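Local coordinates for putative cell filamentation protein (Bartonella quintana, PDB 4N67) that probably transfers AMP to target proteins as a bacterial Fic-domain effector probably delivered into host cells, and holds ADP in its nucleotide pocket, at residues G78-R81 / D82-F85; R164-M167 / E168-Q172; A191-E194 / A195-N199. The protein carries 2 engineered substitutions. All blocks are in the same frame, centred on the assembly; numbering follows the deposited sequence. Where two conformers were deposited one is given.

Interaction 1: G78-R81 / D82-F85; sequences GVTR and DQPF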
loop_
_atom_site.group_PDB
_atom_site.type_symbol
_atom_site.label_atom_id
_atom_site.label_comp_id
_atom_site.label_asym_id
_atom_site.label_seq_id
_atom_site.Cartn_x
_atom_site.Cartn_y
_atom_site.Cartn_z
ATOM N N GLY A 78 -2.284 6.722 8.566
ATOM C CA GLY A 78 -0.949 7.282 8.361
ATOM C C GLY A 78 0.101 6.783 9.329
ATOM O O GLY A 78 1.254 7.146 9.180
ATOM N N VAL A 79 -0.291 5.988 10.311
ATOM C CA VAL A 79 0.642 5.515 11.351
ATOM C C VAL A 79 0.980 4.054 11.063
ATOM O O VAL A 79 0.079 3.223 10.865
ATOM C CB VAL A 79 0.025 5.664 12.759
ATOM C CG1 VAL A 79 1.036 5.257 13.832
ATOM C CG2 VAL A 79 -0.466 7.074 12.986
ATOM N N THR A 80 2.270 3.738 11.066
ATOM C CA THR A 80 2.695 2.366 10.787
ATOM C C THR A 80 2.548 1.498 12.038
ATOM O O THR A 80 2.566 1.992 13.161
ATOM C CB THR A 80 4.118 2.316 10.190
ATOM O OG1 THR A 80 5.025 3.029 11.034
ATOM C CG2 THR A 80 4.135 2.884 8.783
ATOM N N ARG A 81 2.415 0.200 11.829
ATOM C CA ARG A 81 1.994 -0.732 12.871
ATOM C C ARG A 81 3.085 -1.138 13.839
ATOM O O ARG A 81 2.793 -1.798 14.836
ATOM C CB ARG A 81 1.343 -1.974 12.239
ATOM C CG ARG A 81 2.282 -2.805 11.367
ATOM C CD ARG A 81 1.610 -4.011 10.717
ATOM N NE ARG A 81 2.483 -4.531 9.667
ATOM C CZ ARG A 81 3.555 -5.288 9.864
ATOM N NH1 ARG A 81 4.306 -5.602 8.836
ATOM N NH2 ARG A 81 3.822 -5.798 11.068
ATOM N N ASP A 82 4.305 -0.704 13.559
ATOM C CA ASP A 82 5.411 -0.879 14.481
ATOM C C ASP A 82 5.331 0.139 15.607
ATOM O O ASP A 82 5.918 -0.089 16.671
ATOM C CB ASP A 82 6.752 -0.780 13.753
ATOM C CG ASP A 82 6.935 0.518 13.001
ATOM O OD1 ASP A 82 5.978 1.045 12.364
ATOM O OD2 ASP A 82 8.049 1.026 12.996
ATOM N N GLN A 83 4.630 1.244 15.371
ATOM C CA GLN A 83 4.619 2.405 16.271
ATOM C C GLN A 83 3.427 2.317 17.201
ATOM O O GLN A 83 2.323 2.069 16.746
ATOM C CB GLN A 83 4.552 3.695 15.460
ATOM C CG GLN A 83 5.793 3.895 14.598
ATOM C CD GLN A 83 5.805 5.226 13.874
ATOM O OE1 GLN A 83 5.010 6.121 14.168
ATOM N NE2 GLN A 83 6.719 5.370 12.928
ATOM N N PRO A 84 3.633 2.542 18.498
ATOM C CA PRO A 84 2.468 2.568 19.391
ATOM C C PRO A 84 1.554 3.717 19.014
ATOM O O PRO A 84 2.038 4.814 18.673
ATOM C CB PRO A 84 3.082 2.800 20.767
ATOM C CG PRO A 84 4.499 2.359 20.636
ATOM C CD PRO A 84 4.880 2.749 19.247
ATOM N N PHE A 85 0.246 3.455 19.019
ATOM C CA PHE A 85 -0.741 4.492 18.685
ATOM C C PHE A 85 -1.757 4.536 19.803
ATOM O O PHE A 85 -2.360 3.522 20.117
ATOM C CB PHE A 85 -1.493 4.211 17.380
ATOM C CG PHE A 85 -2.575 5.211 17.143
ATOM C CD1 PHE A 85 -2.260 6.501 16.700
ATOM C CD2 PHE A 85 -3.901 4.950 17.495
ATOM C CE1 PHE A 85 -3.224 7.472 16.539
ATOM C CE2 PHE A 85 -4.848 5.932 17.342
ATOM C CZ PHE A 85 -4.523 7.196 16.877
HETATM O O HOH W 1 0.262 1.805 15.338
#
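Thr-80 and Gln-83 face each other as the ends of a type I beta turn, with Arg-81 and Asp-82 at its corners. The turn lies in the loop between helix 59-70 and the short hairpin strand 85-86. In the backbone, Gln-83 N donates to Thr-80 O at 3.1 Å and closes the turn. A water donates to both Thr-80 O and Gln-83 O, so the carbonyl of Thr-80 is held twice.

Among the side chains, the shortest polar contact joins Thr-80 OG1 to Asp-82 OD1 at 2.6 Å. The hydroxyl is the donor and meets the syn lone pair, on the side of the other carboxylate oxygen. The two side chains run side by side: chi1 of 53° in Thr-80 and 57° in Asp-82 sets each group between its own backbone N and carbonyl carbon. Thr-80 OG1 is also bonded to Arg-63, while Asp-82 OD2 receives Gln-114 from helix 112-126.

Apolar contact is looser. Val-79 CG2 reaches Phe-85 CD1 at 4.2 Å, the two side chains crossing at about a right angle. Separately, the methyl Val-79 CG1 lies beside the extended glutamine chain, 4.1 Å from Gln-83 OE1 and close to its CB.

Arg-81 turns away from the turn, its guanidinium gripped by carbonyl oxygens: NE by His-153, NH1 by Ala-108 and NH2 by Met-95. His-153 opens the HPFxxGNGR signature of Fic proteins, so this side chain ties the loop to the start of that motif. With Thr-80 OG1 donating to OD1 and Gln-114 NE2 to OD2, the carboxylate of Asp-82 is probably stabilised as an anion, and the hydroxyl, donating to it while accepting from Arg-63, has its rotation fixed.

Interaction 2: R164-M167 / E168-Q172; sequences RMFM and EKLGQ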
loop_
_atom_site.group_PDB
_atom_site.type_symbol
_atom_site.label_atom_id
_atom_site.label_comp_id
_atom_site.label_asym_id
_atom_site.label_seq_id
_atom_site.Cartn_x
_atom_site.Cartn_y
_atom_site.Cartn_z
ATOM N N ARG A 164 -0.995 0.590 -4.040
ATOM C CA ARG A 164 -1.443 0.800 -5.423
ATOM C C ARG A 164 -1.442 2.280 -5.783
ATOM O O ARG A 164 -0.996 2.660 -6.861
ATOM C CB ARG A 164 -2.820 0.165 -5.696
ATOM C CG ARG A 164 -2.765 -1.334 -5.673
ATOM C CD ARG A 164 -4.044 -2.008 -6.104
ATOM N NE ARG A 164 -5.187 -1.805 -5.227
ATOM C CZ ARG A 164 -5.497 -2.548 -4.169
ATOM N NH1 ARG A 164 -6.617 -2.288 -3.508
ATOM N NH2 ARG A 164 -4.735 -3.557 -3.764
ATOM N N MET A 165 -1.885 3.155 -4.879
ATOM C CA MET A 165 -1.863 4.581 -5.168
ATOM C C MET A 165 -0.423 5.099 -5.270
ATOM O O MET A 165 -0.091 5.909 -6.122
ATOM C CB MET A 165 -2.637 5.385 -4.118
ATOM C CG MET A 165 -2.707 6.857 -4.401
ATOM S SD MET A 165 -3.441 7.272 -5.998
ATOM C CE MET A 165 -5.123 6.766 -5.748
ATOM N N PHE A 166 0.449 4.628 -4.395
ATOM C CA PHE A 166 1.845 5.006 -4.487
ATOM C C PHE A 166 2.381 4.683 -5.885
ATOM O O PHE A 166 3.071 5.492 -6.507
ATOM C CB PHE A 166 2.629 4.280 -3.365
ATOM C CG PHE A 166 4.104 4.601 -3.287
ATOM C CD1 PHE A 166 5.031 3.915 -4.049
ATOM C CD2 PHE A 166 4.547 5.512 -2.338
ATOM C CE1 PHE A 166 6.372 4.189 -3.929
ATOM C CE2 PHE A 166 5.902 5.775 -2.196
ATOM C CZ PHE A 166 6.794 5.106 -2.998
ATOM N N MET A 167 2.055 3.488 -6.371
ATOM C CA MET A 167 2.502 3.115 -7.718
ATOM C C MET A 167 1.893 3.959 -8.802
ATOM O O MET A 167 2.584 4.340 -9.754
ATOM C CB MET A 167 2.182 1.655 -8.029
ATOM C CG MET A 167 2.814 0.673 -7.092
ATOM S SD MET A 167 4.581 0.840 -6.856
ATOM C CE MET A 167 5.205 0.636 -8.526
ATOM N N GLU A 168 0.613 4.293 -8.672
ATOM C CA GLU A 168 0.001 5.151 -9.677
ATOM C C GLU A 168 0.743 6.471 -9.800
ATOM O O GLU A 168 1.027 6.948 -10.898
ATOM C CB GLU A 168 -1.458 5.447 -9.343
ATOM C CG GLU A 168 -2.440 4.282 -9.447
ATOM C CD GLU A 168 -3.903 4.727 -9.286
ATOM O OE1 GLU A 168 -4.228 5.849 -9.714
ATOM O OE2 GLU A 168 -4.674 3.930 -8.731
ATOM N N LYS A 169 1.101 7.061 -8.662
ATOM C CA LYS A 169 1.749 8.352 -8.684
ATOM C C LYS A 169 3.218 8.261 -9.097
ATOM O O LYS A 169 3.718 9.120 -9.823
ATOM C CB LYS A 169 1.583 9.059 -7.336
ATOM C CG LYS A 169 0.151 9.539 -7.108
ATOM C CD LYS A 169 -0.156 10.801 -7.922
ATOM C CE LYS A 169 -1.646 10.987 -8.168
ATOM N NZ LYS A 169 -1.919 11.911 -9.290
ATOM N N LEU A 170 3.900 7.206 -8.670
ATOM C CA LEU A 170 5.272 6.955 -9.122
ATOM C C LEU A 170 5.297 6.805 -10.647
ATOM O O LEU A 170 6.130 7.393 -11.343
ATOM C CB LEU A 170 5.809 5.695 -8.458
ATOM C CG LEU A 170 7.254 5.311 -8.759
ATOM C CD1 LEU A 170 8.243 6.338 -8.230
ATOM C CD2 LEU A 170 7.544 3.919 -8.196
ATOM N N GLY A 171 4.371 6.012 -11.174
ATOM C CA GLY A 171 4.231 5.858 -12.613
ATOM C C GLY A 171 4.018 7.188 -13.320
ATOM O O GLY A 171 4.705 7.521 -14.285
ATOM N N GLN A 172 3.076 7.962 -12.793
ATOM C CA GLN A 172 2.709 9.233 -13.379
ATOM C C GLN A 172 3.908 10.156 -13.487
ATOM O O GLN A 172 4.137 10.783 -14.533
ATOM C CB GLN A 172 1.598 9.894 -12.580
ATOM C CG GLN A 172 1.113 11.227 -13.147
ATOM C CD GLN A 172 0.080 11.886 -12.251
ATOM O OE1 GLN A 172 -0.357 11.316 -11.242
ATOM N NE2 GLN A 172 -0.301 13.107 -12.596
#
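Met-165 and Glu-168 meet one helical turn apart, the thioether lying against the carboxylate: Met-165 SD is 4.1 Å from Glu-168 OE1, and Met-165 CE lies 4.1 Å from Glu-168 OE2. The methionine gets there by bending at both chi2 (57°) and chi3 (67°) after leaving anti to its backbone N. Further along, Met-167 CE touches Leu-170 CD2 at 4.0 Å, their side chains lying side by side and pointing the same way. Phe-166 CE1 approaches the same Leu-170 CD2 at 4.4 Å.

Regular i to i+4 backbone bonds carry this layer, the shortest being Gly-171 N to Met-167 O at 2.8 Å. They belong to helix 164-174, which comes shortly after the glycine-rich Fic motif; Arg-164, at its start, sends its side chain toward the bound ADP and magnesium.

Outward from the helix, Phe-166 packs on Leu-62 and Ile-65 of helix 59-70, and Met-167 on Val-145 and Phe-146 of helix 135-152. Glu-168 OE1 forms a salt bridge with Arg-49, which also touches Met-165. Lys-169 has two conformers; in one, NZ reaches Gln-172 OE1 and the carbonyls of Arg-49 and Glu-51, so these bonds may be only partly occupied.

Interaction 3: A191-E194 / A195-N199; sequences ASIE and AMQHN. With ADP (adenosine-5'-diphosphate), chain B.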
loop_
_atom_site.group_PDB
_atom_site.type_symbol
_atom_site.label_atom_id
_atom_site.label_comp_id
_atom_site.label_asym_id
_atom_site.label_seq_id
_atom_site.Cartn_x
_atom_site.Cartn_y
_atom_site.Cartn_z
ATOM N N ALA A 191 -0.443 -12.689 -7.760
ATOM C CA ALA A 191 0.891 -12.214 -8.048
ATOM C C ALA A 191 1.671 -11.914 -6.758
ATOM O O ALA A 191 2.873 -12.174 -6.694
ATOM C CB ALA A 191 0.835 -10.955 -8.924
ATOM N N SER A 192 0.984 -11.348 -5.778
ATOM C CA SER A 192 1.573 -11.029 -4.460
ATOM C C SER A 192 2.030 -12.289 -3.702
ATOM O O SER A 192 3.146 -12.364 -3.199
ATOM C CB SER A 192 0.568 -10.263 -3.616
ATOM O OG SER A 192 0.392 -8.913 -4.076
ATOM N N ILE A 193 1.175 -13.299 -3.709
ATOM C CA ILE A 193 1.498 -14.587 -3.112
ATOM C C ILE A 193 2.691 -15.244 -3.790
ATOM O O ILE A 193 3.627 -15.705 -3.130
ATOM C CB ILE A 193 0.277 -15.515 -3.186
ATOM C CG1 ILE A 193 -0.834 -15.006 -2.274
ATOM C CG2 ILE A 193 0.670 -16.946 -2.814
ATOM C CD1 ILE A 193 -2.192 -15.608 -2.560
ATOM N N GLU A 194 2.672 -15.320 -5.126
ATOM C CA GLU A 194 3.789 -15.908 -5.837
ATOM C C GLU A 194 5.107 -15.254 -5.469
ATOM O O GLU A 194 6.108 -15.941 -5.237
ATOM C CB GLU A 194 3.566 -15.830 -7.353
ATOM C CG GLU A 194 2.638 -16.910 -7.907
ATOM C CD GLU A 194 3.156 -18.302 -7.612
ATOM O OE1 GLU A 194 4.332 -18.590 -7.922
ATOM O OE2 GLU A 194 2.394 -19.078 -7.014
ATOM N N ALA A 195 5.127 -13.913 -5.415
ATOM C CA ALA A 195 6.369 -13.224 -5.123
ATOM C C ALA A 195 6.840 -13.474 -3.692
ATOM O O ALA A 195 7.990 -13.808 -3.467
ATOM C CB ALA A 195 6.240 -11.721 -5.393
ATOM N N MET A 196 5.950 -13.329 -2.732
ATOM C CA MET A 196 6.383 -13.357 -1.334
ATOM C C MET A 196 6.443 -14.757 -0.705
ATOM O O MET A 196 7.317 -15.035 0.127
ATOM C CB MET A 196 5.488 -12.486 -0.482
ATOM C CG MET A 196 6.136 -12.160 0.853
ATOM S SD MET A 196 5.263 -10.962 1.849
ATOM C CE MET A 196 4.660 -11.979 3.195
ATOM N N GLN A 197 5.509 -15.609 -1.089
ATOM C CA GLN A 197 5.400 -16.957 -0.503
ATOM C C GLN A 197 6.225 -17.959 -1.286
ATOM O O GLN A 197 6.751 -18.924 -0.705
ATOM C CB GLN A 197 3.938 -17.393 -0.476
ATOM C CG GLN A 197 3.029 -16.523 0.350
ATOM C CD GLN A 197 3.467 -16.432 1.808
ATOM O OE1 GLN A 197 3.983 -17.390 2.378
ATOM N NE2 GLN A 197 3.238 -15.273 2.418
ATOM N N HIS A 198 6.357 -17.741 -2.600
ATOM C CA HIS A 198 6.974 -18.746 -3.492
ATOM C C HIS A 198 8.197 -18.274 -4.260
ATOM O O HIS A 198 8.722 -19.013 -5.107
ATOM C CB HIS A 198 5.923 -19.298 -4.454
ATOM C CG HIS A 198 4.706 -19.815 -3.765
ATOM N ND1 HIS A 198 4.768 -20.615 -2.644
ATOM C CD2 HIS A 198 3.391 -19.648 -4.032
ATOM C CE1 HIS A 198 3.543 -20.922 -2.252
ATOM N NE2 HIS A 198 2.688 -20.351 -3.081
ATOM N N ASN A 199 8.680 -17.075 -3.936
ATOM C CA ASN A 199 9.917 -16.543 -4.508
ATOM C C ASN A 199 9.843 -16.548 -6.028
ATOM O O ASN A 199 10.800 -16.930 -6.710
ATOM C CB ASN A 199 11.117 -17.367 -4.027
ATOM C CG ASN A 199 12.444 -16.685 -4.307
ATOM O OD1 ASN A 199 12.570 -15.465 -4.174
ATOM N ND2 ASN A 199 13.442 -17.470 -4.702
HETATM P PB ADP B . -4.759 -5.150 4.176
HETATM O O1B ADP B . -4.810 -6.205 5.293
HETATM O O2B ADP B . -3.501 -4.359 4.273
HETATM O O3B ADP B . -6.000 -4.255 4.102
HETATM P PA ADP B . -4.683 -6.039 1.374
HETATM O O1A ADP B . -5.794 -6.849 0.689
HETATM O O2A ADP B . -4.686 -4.549 1.122
HETATM O O3A ADP B . -4.782 -6.245 2.999
HETATM O "O5'" ADP B . -3.302 -6.724 0.995
HETATM C "C5'" ADP B . -2.055 -6.032 1.124
HETATM C "C4'" ADP B . -1.110 -6.564 0.052
HETATM O "O4'" ADP B . -0.693 -7.900 0.401
HETATM C "C3'" ADP B . -1.746 -6.620 -1.334
HETATM O "O3'" ADP B . -0.834 -6.111 -2.329
HETATM C "C2'" ADP B . -2.006 -8.101 -1.538
HETATM O "O2'" ADP B . -2.015 -8.521 -2.909
HETATM C "C1'" ADP B . -0.872 -8.719 -0.773
HETATM N N9 ADP B . -1.095 -10.114 -0.341
HETATM C C8 ADP B . -2.255 -10.779 -0.175
HETATM N N7 ADP B . -1.967 -12.028 0.263
HETATM C C5 ADP B . -0.640 -12.165 0.380
HETATM C C6 ADP B . 0.310 -13.213 0.777
HETATM N N6 ADP B . -0.198 -14.421 1.168
HETATM N N1 ADP B . 1.629 -12.961 0.773
HETATM C C2 ADP B . 2.086 -11.736 0.389
HETATM N N3 ADP B . 1.259 -10.739 0.004
HETATM C C4 ADP B . -0.065 -10.881 -0.016
#
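Ile-193 and Gln-197 touch across one turn near the end of helix 185-198, which lies along the adenosine of ADP in the nucleotide pocket of the Fic fold. Gln-197 can be traced outward. Its CB sits 3.2 Å from Ile-193 O, the carbonyl that also accepts the backbone N of Gln-197; on another side the same CB lies over the centre of the His-198 ring. CG stays near Ile-193 O and comes within 3.9 Å of ADP N1. A bend at chi2 (-58°) then swings the carboxamide toward the adenine, where NE2 donates to ADP N1 in a nearly straight bond (173°) of 3.3 Å. NE2 has a second acceptor, Val-105 O, so both partners fix which way round the amide lies.

Other side chains hold the base. Ile-193 CG1 rests 3.5 Å from ADP N6, while Met-196 follows the pyrimidine side with its SD 3.6 Å from ADP C2. Outside this helix, Tyr-103 touches both Ile-193 and Gln-197, and Phe-107 packs on Met-196.

Away from the nucleotide, the backbone bonds of His-198 N, to Ile-193 O and Glu-194 O, are both weak, and Asn-199 takes positive phi. Glu-194 OE2 stands at the edge of the His-198 ring, near its plane and 3.2 Å from CD2, the carboxylate turned 39° from the ring. The other oxygen, OE1, accepts Asn-200 ND2.

About one turn before Met-196, Ser-192 OG accepts from the ribose and is also hydrogen-bonded to Asp-150, which itself binds ADP. The ribose hydroxyl is the donor here, ADP O2' reaching Ser-192 OG at 2.7 Å.

In the fold
The interactions follow one another along the chain: interaction 1 in the loop before strand 85-86, interaction 2 on helix 164-174, interaction 3 on helix 185-198. Their centres are about 21 to 25 Å apart and none touches another; interactions 1 and 2 lie on opposite sides of the chain's centre. Helix 135-152 and the Fic motif after it link them. The loop of interaction 1 is bonded to His-153 of that motif, interaction 2 packs on the helix and begins just beyond the motif, and interaction 3 meets the helix through Ala-195 and Met-196. Interaction 3 binds the adenosine, whereas the side chain of Arg-164 in interaction 2 is about 5 Å from ADP and from magnesium.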